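Local coordinates for Spermidine/putrescine ABC transporter, periplasmic binding protein (Treponema pallidum, PDB 2V84) that probably binds polyamines such as spermidine and putrescine in the periplasm, as the receptor of an ABC transport system, at residues A[166-171]-A[321-326]; A[129-134]-A[253-258]; A[187-192]-A[331-336]; A[61-66]-A[81-86]. One frame throughout, in Å; residues are numbered along the deposited sequence.

Interaction 1 of 4, residues A[166-171]-A[321-326]; sequences MREVMG and TLKTDV
The ammonium group of K323 is gripped by two anions, the carboxylate of E168 and a sulfonate oxygen of a bound MES molecule that probably came from the crystallisation liquor. NZ of K323 is modelled 2.5 Å from OE2 of E168, a salt bridge whose exact length is doubtful, and NZ meets this oxygen from well above the carboxylate plane (59°). The two side chains cross at about a right angle: E168 folds at chi2 (-58°), which swings its end towards the lysine, while K323 kinks at chi3 and passes its CD beside CB of R167. R167, itself bent at chi2 and chi3, donates from NH1 to T324 O (2.9 Å). That bond is nearly straight (170°) and lies in the guanidinium plane. V326 rests CG1 over one face of the group, 3.6 Å from NH2 of R167, and NH2 also bonds to V181 O, so the guanidinium is fixed in rotation. R167 and E168 belong to a predicted spermidine site. The contact joins the first turn of helix 166-176 to the residues leaving strand 321-322, with P254 of strand 254-260 against both E168 and K323, and Y333 of helix 330-342 against R167.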
# COMPACT_ATOMS: atom_id res chain seq x y z
N MET A 166 7.10 4.92 8.79
CA MET A 166 8.08 4.15 9.55
C MET A 166 8.37 2.75 9.00
O MET A 166 9.52 2.34 8.93
CB MET A 166 7.61 4.00 11.01
CG MET A 166 8.47 3.07 11.86
SD MET A 166 7.87 3.04 13.54
CE MET A 166 6.40 2.01 13.31
N ARG A 167 7.32 2.01 8.66
CA ARG A 167 7.53 0.64 8.16
C ARG A 167 8.14 0.63 6.75
O ARG A 167 8.94 -0.25 6.44
CB ARG A 167 6.26 -0.21 8.26
CG ARG A 167 5.74 -0.35 9.67
CD ARG A 167 6.66 -1.19 10.59
NE ARG A 167 7.21 -2.39 9.94
CZ ARG A 167 6.62 -3.59 9.93
NH1 ARG A 167 5.45 -3.78 10.51
NH2 ARG A 167 7.21 -4.61 9.31
N GLU A 168 7.77 1.61 5.92
CA GLU A 168 8.38 1.77 4.58
C GLU A 168 9.85 2.12 4.63
O GLU A 168 10.67 1.52 3.92
CB GLU A 168 7.65 2.83 3.73
CG GLU A 168 6.26 2.44 3.19
CD GLU A 168 6.19 1.19 2.32
OE1 GLU A 168 7.21 0.58 1.92
OE2 GLU A 168 5.07 0.77 2.04
N VAL A 169 10.20 3.12 5.45
CA VAL A 169 11.58 3.60 5.50
C VAL A 169 12.50 2.62 6.23
O VAL A 169 13.54 2.23 5.70
CB VAL A 169 11.66 5.06 6.02
CG1 VAL A 169 13.11 5.56 6.08
CG2 VAL A 169 10.88 5.97 5.04
N MET A 170 12.08 2.19 7.42
CA MET A 170 12.82 1.13 8.13
C MET A 170 12.92 -0.14 7.28
O MET A 170 13.97 -0.80 7.23
CB MET A 170 12.19 0.81 9.50
CG MET A 170 12.41 1.88 10.58
SD MET A 170 14.16 2.29 10.91
CE MET A 170 14.55 0.89 11.96
N GLY A 171 11.82 -0.47 6.59
CA GLY A 171 11.76 -1.65 5.74
C GLY A 171 12.77 -1.60 4.61
O GLY A 171 13.49 -2.57 4.36
N THR A 321 9.24 -8.36 0.11
CA THR A 321 8.73 -8.96 1.34
C THR A 321 7.50 -8.23 1.82
O THR A 321 7.53 -7.03 2.02
CB THR A 321 9.81 -8.98 2.47
OG1 THR A 321 10.91 -9.82 2.08
CG2 THR A 321 9.25 -9.58 3.80
N LEU A 322 6.42 -8.99 2.01
CA LEU A 322 5.16 -8.45 2.51
C LEU A 322 5.33 -7.93 3.93
O LEU A 322 5.82 -8.65 4.79
CB LEU A 322 4.07 -9.55 2.48
CG LEU A 322 2.65 -9.11 2.78
CD1 LEU A 322 2.14 -8.27 1.60
CD2 LEU A 322 1.70 -10.29 3.06
N LYS A 323 4.93 -6.68 4.18
CA LYS A 323 5.01 -6.10 5.52
C LYS A 323 3.97 -6.77 6.41
O LYS A 323 2.79 -6.90 6.03
CB LYS A 323 4.75 -4.59 5.48
CG LYS A 323 5.86 -3.78 4.82
CD LYS A 323 5.43 -2.31 4.72
CE LYS A 323 4.28 -2.12 3.75
NZ LYS A 323 3.81 -0.69 3.69
N THR A 324 4.41 -7.22 7.58
CA THR A 324 3.54 -7.98 8.45
C THR A 324 3.52 -7.36 9.83
O THR A 324 4.26 -6.43 10.13
CB THR A 324 4.03 -9.44 8.60
OG1 THR A 324 5.29 -9.44 9.26
CG2 THR A 324 4.15 -10.15 7.24
N ASP A 325 2.64 -7.90 10.66
CA ASP A 325 2.61 -7.52 12.05
C ASP A 325 3.84 -8.03 12.79
O ASP A 325 4.09 -9.24 12.86
CB ASP A 325 1.34 -8.05 12.71
CG ASP A 325 1.12 -7.46 14.07
OD1 ASP A 325 1.32 -6.24 14.24
OD2 ASP A 325 0.75 -8.23 14.97
N VAL A 326 4.61 -7.09 13.33
CA VAL A 326 5.84 -7.42 14.09
C VAL A 326 5.62 -7.63 15.60
O VAL A 326 6.56 -7.99 16.33
CB VAL A 326 6.97 -6.40 13.84
CG1 VAL A 326 7.40 -6.46 12.38
CG2 VAL A 326 6.54 -4.97 14.21

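Interaction 2 of 4, residues A[129-134]-A[253-258]; sequences LGAAGI and SPVYVD
L129 and V255 form the apolar centre, with CD2 of L129 resting 3.5 Å from CG1 of V255. The leucine reaches this neighbour diagonally because its CG stands anti to the backbone N (chi1 -173°), and it also lies against V257, its antiparallel non-hydrogen-bonded partner on the same face of the sheet. A131 carries the apolar strip a little further, its CB 4.1 Å from CG2 of V255. On the other face the Y256 ring folds back over G130, brought there by a chi1 of 68°. Glycine has no side chain, and its CA makes a CH-pi contact 4.1 Å from the ring centroid. The backbones of this pair are joined by two hydrogen bonds, Y256 N to G130 O at 2.9 Å and the more bent G130 N to Y256 O at 3.1 Å. Beyond A131 the direct bonds give way to water. One water accepts from A132 N and lies within bonding distance of P254 O; a second donates to A132 O (2.8 Å) and to P254 O. Strands 125-137 and 254-260 probably form the paired connection between lobes seen in periplasmic binding proteins. The chemistry thus changes along the pair, from direct backbone bonds at G130 and Y256 to water between A132 and P254 where the strands separate, and the Y256 side chain also lines the pocket that holds MES.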
# COMPACT_ATOMS: atom_id res chain seq x y z
N LEU A 129 -2.44 -5.64 -3.96
CA LEU A 129 -1.08 -5.89 -3.49
C LEU A 129 -0.17 -5.06 -4.37
O LEU A 129 -0.22 -5.20 -5.60
CB LEU A 129 -0.74 -7.38 -3.64
CG LEU A 129 0.57 -7.92 -3.05
CD1 LEU A 129 0.41 -9.38 -2.77
CD2 LEU A 129 1.77 -7.68 -4.00
N GLY A 130 0.66 -4.21 -3.77
CA GLY A 130 1.63 -3.44 -4.59
C GLY A 130 2.83 -3.13 -3.74
O GLY A 130 3.06 -3.77 -2.71
N ALA A 131 3.61 -2.14 -4.16
CA ALA A 131 4.76 -1.73 -3.36
C ALA A 131 5.11 -0.32 -3.73
O ALA A 131 4.95 0.11 -4.89
CB ALA A 131 5.97 -2.65 -3.60
N ALA A 132 5.59 0.41 -2.73
CA ALA A 132 6.21 1.72 -2.96
C ALA A 132 7.51 1.47 -3.68
O ALA A 132 8.09 0.38 -3.61
CB ALA A 132 6.46 2.44 -1.65
N GLY A 133 7.98 2.47 -4.38
CA GLY A 133 9.27 2.35 -5.04
C GLY A 133 9.90 3.72 -5.14
O GLY A 133 9.69 4.58 -4.28
N ILE A 134 10.70 3.92 -6.18
CA ILE A 134 11.46 5.16 -6.34
C ILE A 134 11.21 5.67 -7.74
O ILE A 134 11.28 4.91 -8.70
CB ILE A 134 13.00 4.90 -6.15
CG1 ILE A 134 13.28 4.23 -4.80
CG2 ILE A 134 13.80 6.22 -6.30
CD1 ILE A 134 14.67 3.59 -4.71
N SER A 253 12.59 -5.75 -1.11
CA SER A 253 11.94 -4.49 -0.77
C SER A 253 10.56 -4.71 -0.15
O SER A 253 9.87 -5.65 -0.52
CB SER A 253 11.78 -3.62 -2.01
OG SER A 253 13.01 -3.47 -2.67
N PRO A 254 10.14 -3.80 0.76
CA PRO A 254 8.82 -3.93 1.37
C PRO A 254 7.67 -3.86 0.36
O PRO A 254 7.61 -2.99 -0.52
CB PRO A 254 8.73 -2.77 2.35
CG PRO A 254 10.01 -2.03 2.30
CD PRO A 254 10.89 -2.62 1.24
N VAL A 255 6.72 -4.79 0.54
CA VAL A 255 5.53 -4.93 -0.28
C VAL A 255 4.31 -4.81 0.66
O VAL A 255 4.41 -5.14 1.84
CB VAL A 255 5.58 -6.30 -1.06
CG1 VAL A 255 4.30 -6.58 -1.82
CG2 VAL A 255 6.76 -6.32 -2.04
N TYR A 256 3.18 -4.30 0.18
CA TYR A 256 1.97 -4.22 1.01
C TYR A 256 0.82 -5.02 0.41
O TYR A 256 0.76 -5.20 -0.80
CB TYR A 256 1.53 -2.76 1.27
CG TYR A 256 1.04 -2.05 0.03
CD1 TYR A 256 -0.26 -2.27 -0.47
CD2 TYR A 256 1.86 -1.18 -0.65
CE1 TYR A 256 -0.70 -1.65 -1.64
CE2 TYR A 256 1.43 -0.54 -1.80
CZ TYR A 256 0.15 -0.77 -2.29
OH TYR A 256 -0.25 -0.14 -3.44
N VAL A 257 -0.07 -5.53 1.26
CA VAL A 257 -1.36 -6.04 0.79
C VAL A 257 -2.47 -5.36 1.61
O VAL A 257 -2.44 -5.38 2.83
CB VAL A 257 -1.48 -7.59 0.83
CG1 VAL A 257 -1.13 -8.13 2.23
CG2 VAL A 257 -2.89 -8.01 0.37
N ASP A 258 -3.41 -4.73 0.91
CA ASP A 258 -4.63 -4.15 1.50
C ASP A 258 -5.80 -5.12 1.27
O ASP A 258 -5.82 -5.81 0.26
CB ASP A 258 -4.95 -2.84 0.79
CG ASP A 258 -3.95 -1.72 1.13
OD1 ASP A 258 -3.48 -1.69 2.27
OD2 ASP A 258 -3.67 -0.87 0.25
O HOH W 1 5.60 -1.10 -0.25
O HOH W 2 9.31 -0.94 -1.46

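Interaction 3 of 4, residues A[187-192]-A[331-336]; sequences QELAQA and EHYNAH
L189 supplies the CH-pi contact of this helix pair, laying its CD2 over one face of the Y333 ring, 3.7 Å from the ring centroid and offset toward the rim. The two side chains cross at about a right angle, and it is the end of the CD2 branch that meets the ring. The other branch of L189, CD1, reaches CE1 at the side of the same Y333 ring (3.7 Å) and packs on the aliphatic CB of H332 (3.8 Å), so the leucine touches both of these successive residues.

A second kind of contact sets an imidazole against helix backbone. The H336 ring has the carbonyl group of L189 over one face, and its CE1 approaches CA of A190 to 3.5 Å. CG of H336 lies beside the backbone N (chi1 -73°), which aims the ring across the gap at the neighbouring helix. CB of A190 touches CE1 of H336 as well, at 3.8 Å.

No hydrogen bond crosses between 187-192 and 331-336. The polar end of Y333 is instead satisfied from a loop, where its OH bonds to the carbonyl oxygen of T183, an anchor that helps to fix the ring under the leucine. The helix segments run nearly parallel, 21° apart with axes 10.1 Å from each other, and they pack helix 330-342 near the C-terminus onto helix 186-200. The contact is thus mainly nonpolar, made of CH-pi and van der Waals approaches together with an imidazole lying against peptide backbone, while the one tyrosine hydroxyl at its border finds its bond outside the helix pair.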
# COMPACT_ATOMS: atom_id res chain seq x y z
N GLN A 187 19.49 -5.64 17.12
CA GLN A 187 20.69 -5.04 16.50
C GLN A 187 20.52 -4.77 15.01
O GLN A 187 21.17 -3.88 14.47
CB GLN A 187 22.01 -5.77 16.82
CG GLN A 187 21.99 -7.29 16.85
CD GLN A 187 21.58 -7.85 18.20
OE1 GLN A 187 21.73 -7.21 19.24
NE2 GLN A 187 21.08 -9.08 18.19
N GLU A 188 19.63 -5.52 14.36
CA GLU A 188 19.31 -5.28 12.95
C GLU A 188 18.53 -3.97 12.77
O GLU A 188 18.76 -3.23 11.82
CB GLU A 188 18.55 -6.46 12.35
CG GLU A 188 19.43 -7.69 12.15
CD GLU A 188 18.68 -8.91 11.66
OE1 GLU A 188 19.35 -9.92 11.34
OE2 GLU A 188 17.44 -8.88 11.58
N LEU A 189 17.62 -3.70 13.71
CA LEU A 189 16.86 -2.45 13.72
C LEU A 189 17.71 -1.22 14.00
O LEU A 189 17.56 -0.19 13.34
CB LEU A 189 15.70 -2.55 14.72
CG LEU A 189 14.60 -3.52 14.28
CD1 LEU A 189 13.60 -3.80 15.40
CD2 LEU A 189 13.88 -3.01 13.03
N ALA A 190 18.61 -1.33 14.97
CA ALA A 190 19.57 -0.27 15.26
C ALA A 190 20.46 0.03 14.05
O ALA A 190 20.75 1.19 13.73
CB ALA A 190 20.42 -0.64 16.50
N GLN A 191 20.90 -1.03 13.37
CA GLN A 191 21.71 -0.91 12.16
C GLN A 191 20.94 -0.18 11.05
O GLN A 191 21.48 0.69 10.37
CB GLN A 191 22.09 -2.31 11.69
CG GLN A 191 23.21 -2.37 10.66
CD GLN A 191 23.77 -3.79 10.53
OE1 GLN A 191 23.66 -4.61 11.46
NE2 GLN A 191 24.38 -4.08 9.37
N ALA A 192 19.68 -0.54 10.89
CA ALA A 192 18.79 0.11 9.93
C ALA A 192 18.60 1.59 10.28
O ALA A 192 18.64 2.45 9.40
CB ALA A 192 17.45 -0.61 9.88
N GLU A 331 7.81 -1.63 19.45
CA GLU A 331 8.38 -0.65 20.37
C GLU A 331 9.78 -0.21 19.98
O GLU A 331 10.16 0.94 20.19
CB GLU A 331 8.35 -1.15 21.82
CG GLU A 331 7.07 -0.81 22.58
CD GLU A 331 5.79 -1.20 21.84
OE1 GLU A 331 5.22 -2.27 22.14
OE2 GLU A 331 5.36 -0.44 20.94
N HIS A 332 10.55 -1.13 19.39
CA HIS A 332 11.90 -0.82 18.93
C HIS A 332 11.85 -0.02 17.64
O HIS A 332 12.62 0.91 17.45
CB HIS A 332 12.72 -2.09 18.72
CG HIS A 332 12.68 -3.03 19.88
ND1 HIS A 332 13.14 -2.68 21.13
CD2 HIS A 332 12.21 -4.29 19.99
CE1 HIS A 332 12.96 -3.69 21.96
NE2 HIS A 332 12.40 -4.69 21.29
N TYR A 333 10.93 -0.40 16.75
CA TYR A 333 10.68 0.37 15.54
C TYR A 333 10.29 1.81 15.89
O TYR A 333 10.85 2.75 15.33
CB TYR A 333 9.56 -0.26 14.71
CG TYR A 333 9.93 -1.50 13.92
CD1 TYR A 333 9.97 -2.75 14.53
CD2 TYR A 333 10.19 -1.41 12.55
CE1 TYR A 333 10.28 -3.89 13.79
CE2 TYR A 333 10.50 -2.54 11.80
CZ TYR A 333 10.54 -3.78 12.44
OH TYR A 333 10.86 -4.91 11.71
N ASN A 334 9.35 1.97 16.81
CA ASN A 334 8.90 3.30 17.24
C ASN A 334 10.00 4.20 17.77
O ASN A 334 10.05 5.39 17.45
CB ASN A 334 7.85 3.19 18.34
CG ASN A 334 6.46 2.87 17.82
OD1 ASN A 334 6.25 2.60 16.64
ND2 ASN A 334 5.49 2.88 18.73
N ALA A 335 10.85 3.61 18.62
CA ALA A 335 11.93 4.31 19.31
C ALA A 335 13.00 4.78 18.35
O ALA A 335 13.51 5.90 18.47
CB ALA A 335 12.54 3.41 20.39
N HIS A 336 13.33 3.95 17.37
CA HIS A 336 14.28 4.35 16.34
C HIS A 336 13.65 5.37 15.39
O HIS A 336 14.30 6.35 15.02
CB HIS A 336 14.77 3.13 15.56
CG HIS A 336 15.72 2.26 16.33
ND1 HIS A 336 16.97 2.69 16.71
CD2 HIS A 336 15.60 0.99 16.79
CE1 HIS A 336 17.59 1.73 17.37
NE2 HIS A 336 16.78 0.68 17.43

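Interaction 4 of 4, residues A[61-66]-A[81-86]; sequences EDMFAK and GDFVSI
F64 and F83 meet through different first torsions: in F64 CG stands anti to the backbone N (chi1 179°), whereas in F83 it stands beside the N (chi1 -82°). Each side chain is thereby sent towards the other helix, and the two cross at about a right angle. The rings do not stack. CE2 of F83 approaches CB of F64 to 4.1 Å, and CD2 of F83 lies obliquely to the F64 ring.

I86, one turn on from F83, extends the apolar patch. Its CG2 touches CE1 of F64 at 4.0 Å, while CD1 of I86 sits 4.3 Å above the plane of the F83 ring, over its centre. M63 adds a looser contact, its CE lying 4.5 Å from CD2 of F83. The F64 side chain also touches L92 and M87 of helix 81-89.

In the conformer given, E61 folds at chi2 and brings OE2 to the edge of the F83 ring, in its plane and 3.6 Å from CZ of F83. E61 was modelled in two conformers, so this approach holds for one of them and is doubtful as a lasting contact.

Helices 60-67 and 81-89 run in nearly the same sense, the angle between these segments being 24° and their axes 11.6 Å apart, and they precede and follow strand 76-77 of the parallel sheet. No hydrogen bond links the two segments. The contact therefore rests on dispersion between the apolar side chains of F64, F83, I86 and M63, to which the carboxylate of E61 adds, at most, a minor polar approach near the surface.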
# COMPACT_ATOMS: atom_id res chain seq x y z
N GLU A 61 -3.65 4.08 11.01
CA GLU A 61 -3.77 4.48 12.42
C GLU A 61 -5.12 5.13 12.63
O GLU A 61 -5.85 4.78 13.56
CB GLU A 61 -2.65 5.45 12.82
CG GLU A 61 -1.33 4.79 13.18
CD GLU A 61 -1.45 3.75 14.27
OE1 GLU A 61 -2.36 3.86 15.13
OE2 GLU A 61 -0.63 2.82 14.28
N ASP A 62 -5.45 6.06 11.74
CA ASP A 62 -6.72 6.81 11.82
C ASP A 62 -7.96 5.90 11.67
O ASP A 62 -8.92 6.00 12.44
CB ASP A 62 -6.75 7.86 10.71
CG ASP A 62 -5.92 9.09 11.03
OD1 ASP A 62 -5.58 9.30 12.22
OD2 ASP A 62 -5.62 9.85 10.09
N MET A 63 -7.93 5.02 10.67
CA MET A 63 -8.94 3.99 10.47
C MET A 63 -9.08 3.20 11.73
O MET A 63 -10.20 2.99 12.21
CB MET A 63 -8.51 3.05 9.34
CG MET A 63 -9.39 1.81 9.20
SD MET A 63 -9.01 0.40 10.29
CE MET A 63 -7.41 -0.06 9.62
N PHE A 64 -7.95 2.74 12.27
CA PHE A 64 -7.95 1.85 13.43
C PHE A 64 -8.66 2.52 14.58
O PHE A 64 -9.46 1.89 15.27
CB PHE A 64 -6.52 1.46 13.83
CG PHE A 64 -6.45 0.57 15.03
CD1 PHE A 64 -6.48 -0.82 14.89
CD2 PHE A 64 -6.38 1.12 16.31
CE1 PHE A 64 -6.44 -1.65 16.00
CE2 PHE A 64 -6.34 0.29 17.44
CZ PHE A 64 -6.37 -1.09 17.28
N ALA A 65 -8.38 3.82 14.75
CA ALA A 65 -8.96 4.63 15.83
C ALA A 65 -10.47 4.67 15.83
O ALA A 65 -11.10 4.66 16.89
CB ALA A 65 -8.43 6.04 15.75
N LYS A 66 -11.07 4.72 14.64
CA LYS A 66 -12.52 4.72 14.54
C LYS A 66 -13.11 3.35 14.86
O LYS A 66 -14.24 3.25 15.35
CB LYS A 66 -12.95 5.18 13.15
CG LYS A 66 -14.20 6.03 13.15
CD LYS A 66 -13.98 7.22 12.24
CE LYS A 66 -15.27 7.83 11.78
NZ LYS A 66 -15.01 8.70 10.59
N GLY A 81 -1.88 -5.55 5.58
CA GLY A 81 -1.74 -6.90 6.18
C GLY A 81 -1.33 -6.88 7.63
O GLY A 81 -1.82 -7.68 8.44
N ASP A 82 -0.45 -5.95 7.99
CA ASP A 82 -0.07 -5.82 9.40
C ASP A 82 -1.27 -5.42 10.27
O ASP A 82 -1.44 -5.95 11.37
CB ASP A 82 1.15 -4.89 9.60
CG ASP A 82 1.02 -3.56 8.88
OD1 ASP A 82 0.38 -3.51 7.80
OD2 ASP A 82 1.57 -2.56 9.39
N PHE A 83 -2.12 -4.53 9.77
CA PHE A 83 -3.32 -4.14 10.51
C PHE A 83 -4.42 -5.19 10.49
O PHE A 83 -5.24 -5.23 11.41
CB PHE A 83 -3.85 -2.78 10.05
CG PHE A 83 -3.14 -1.63 10.67
CD1 PHE A 83 -1.93 -1.20 10.14
CD2 PHE A 83 -3.64 -1.02 11.82
CE1 PHE A 83 -1.24 -0.15 10.73
CE2 PHE A 83 -2.95 0.05 12.41
CZ PHE A 83 -1.75 0.47 11.86
N VAL A 84 -4.45 -6.07 9.49
CA VAL A 84 -5.41 -7.20 9.60
C VAL A 84 -5.03 -8.11 10.78
O VAL A 84 -5.91 -8.53 11.60
CB VAL A 84 -5.58 -7.99 8.29
CG1 VAL A 84 -6.47 -9.23 8.52
CG2 VAL A 84 -6.20 -7.09 7.22
N SER A 85 -3.74 -8.41 10.90
CA SER A 85 -3.23 -9.28 11.95
C SER A 85 -3.42 -8.67 13.35
O SER A 85 -3.92 -9.33 14.27
CB SER A 85 -1.77 -9.65 11.67
OG SER A 85 -1.17 -10.34 12.77
N ILE A 86 -3.05 -7.39 13.49
CA ILE A 86 -3.31 -6.63 14.73
C ILE A 86 -4.78 -6.68 15.13
O ILE A 86 -5.11 -6.95 16.30
CB ILE A 86 -2.88 -5.11 14.59
CG1 ILE A 86 -1.36 -4.97 14.52
CG2 ILE A 86 -3.44 -4.27 15.73
CD1 ILE A 86 -0.86 -3.67 13.85

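In the fold
Interactions 1 and 2, with centres 10 Å apart, share one sheet: T321 O lies 2.8 Å from V255 N and K323 N 2.9 Å from V255 O, probable hydrogen bonds that set strand 321-322 beside strand 254-260. Both border the pocket where MES is bound, and interaction 1 holds part of the predicted spermidine site. Interactions 3 and 4 flank interaction 1 from different quarters. Towards interaction 3, R167 NE comes within 3.8 Å of Y333 CE2, and M170 packs near L189. Towards interaction 4, T324 C lies 3.4 Å from D82 CB, and the nearest atoms of the F83 side chain and MES are about 6 Å apart. Interactions 3 and 4 themselves do not touch, their centres being about 21 Å apart.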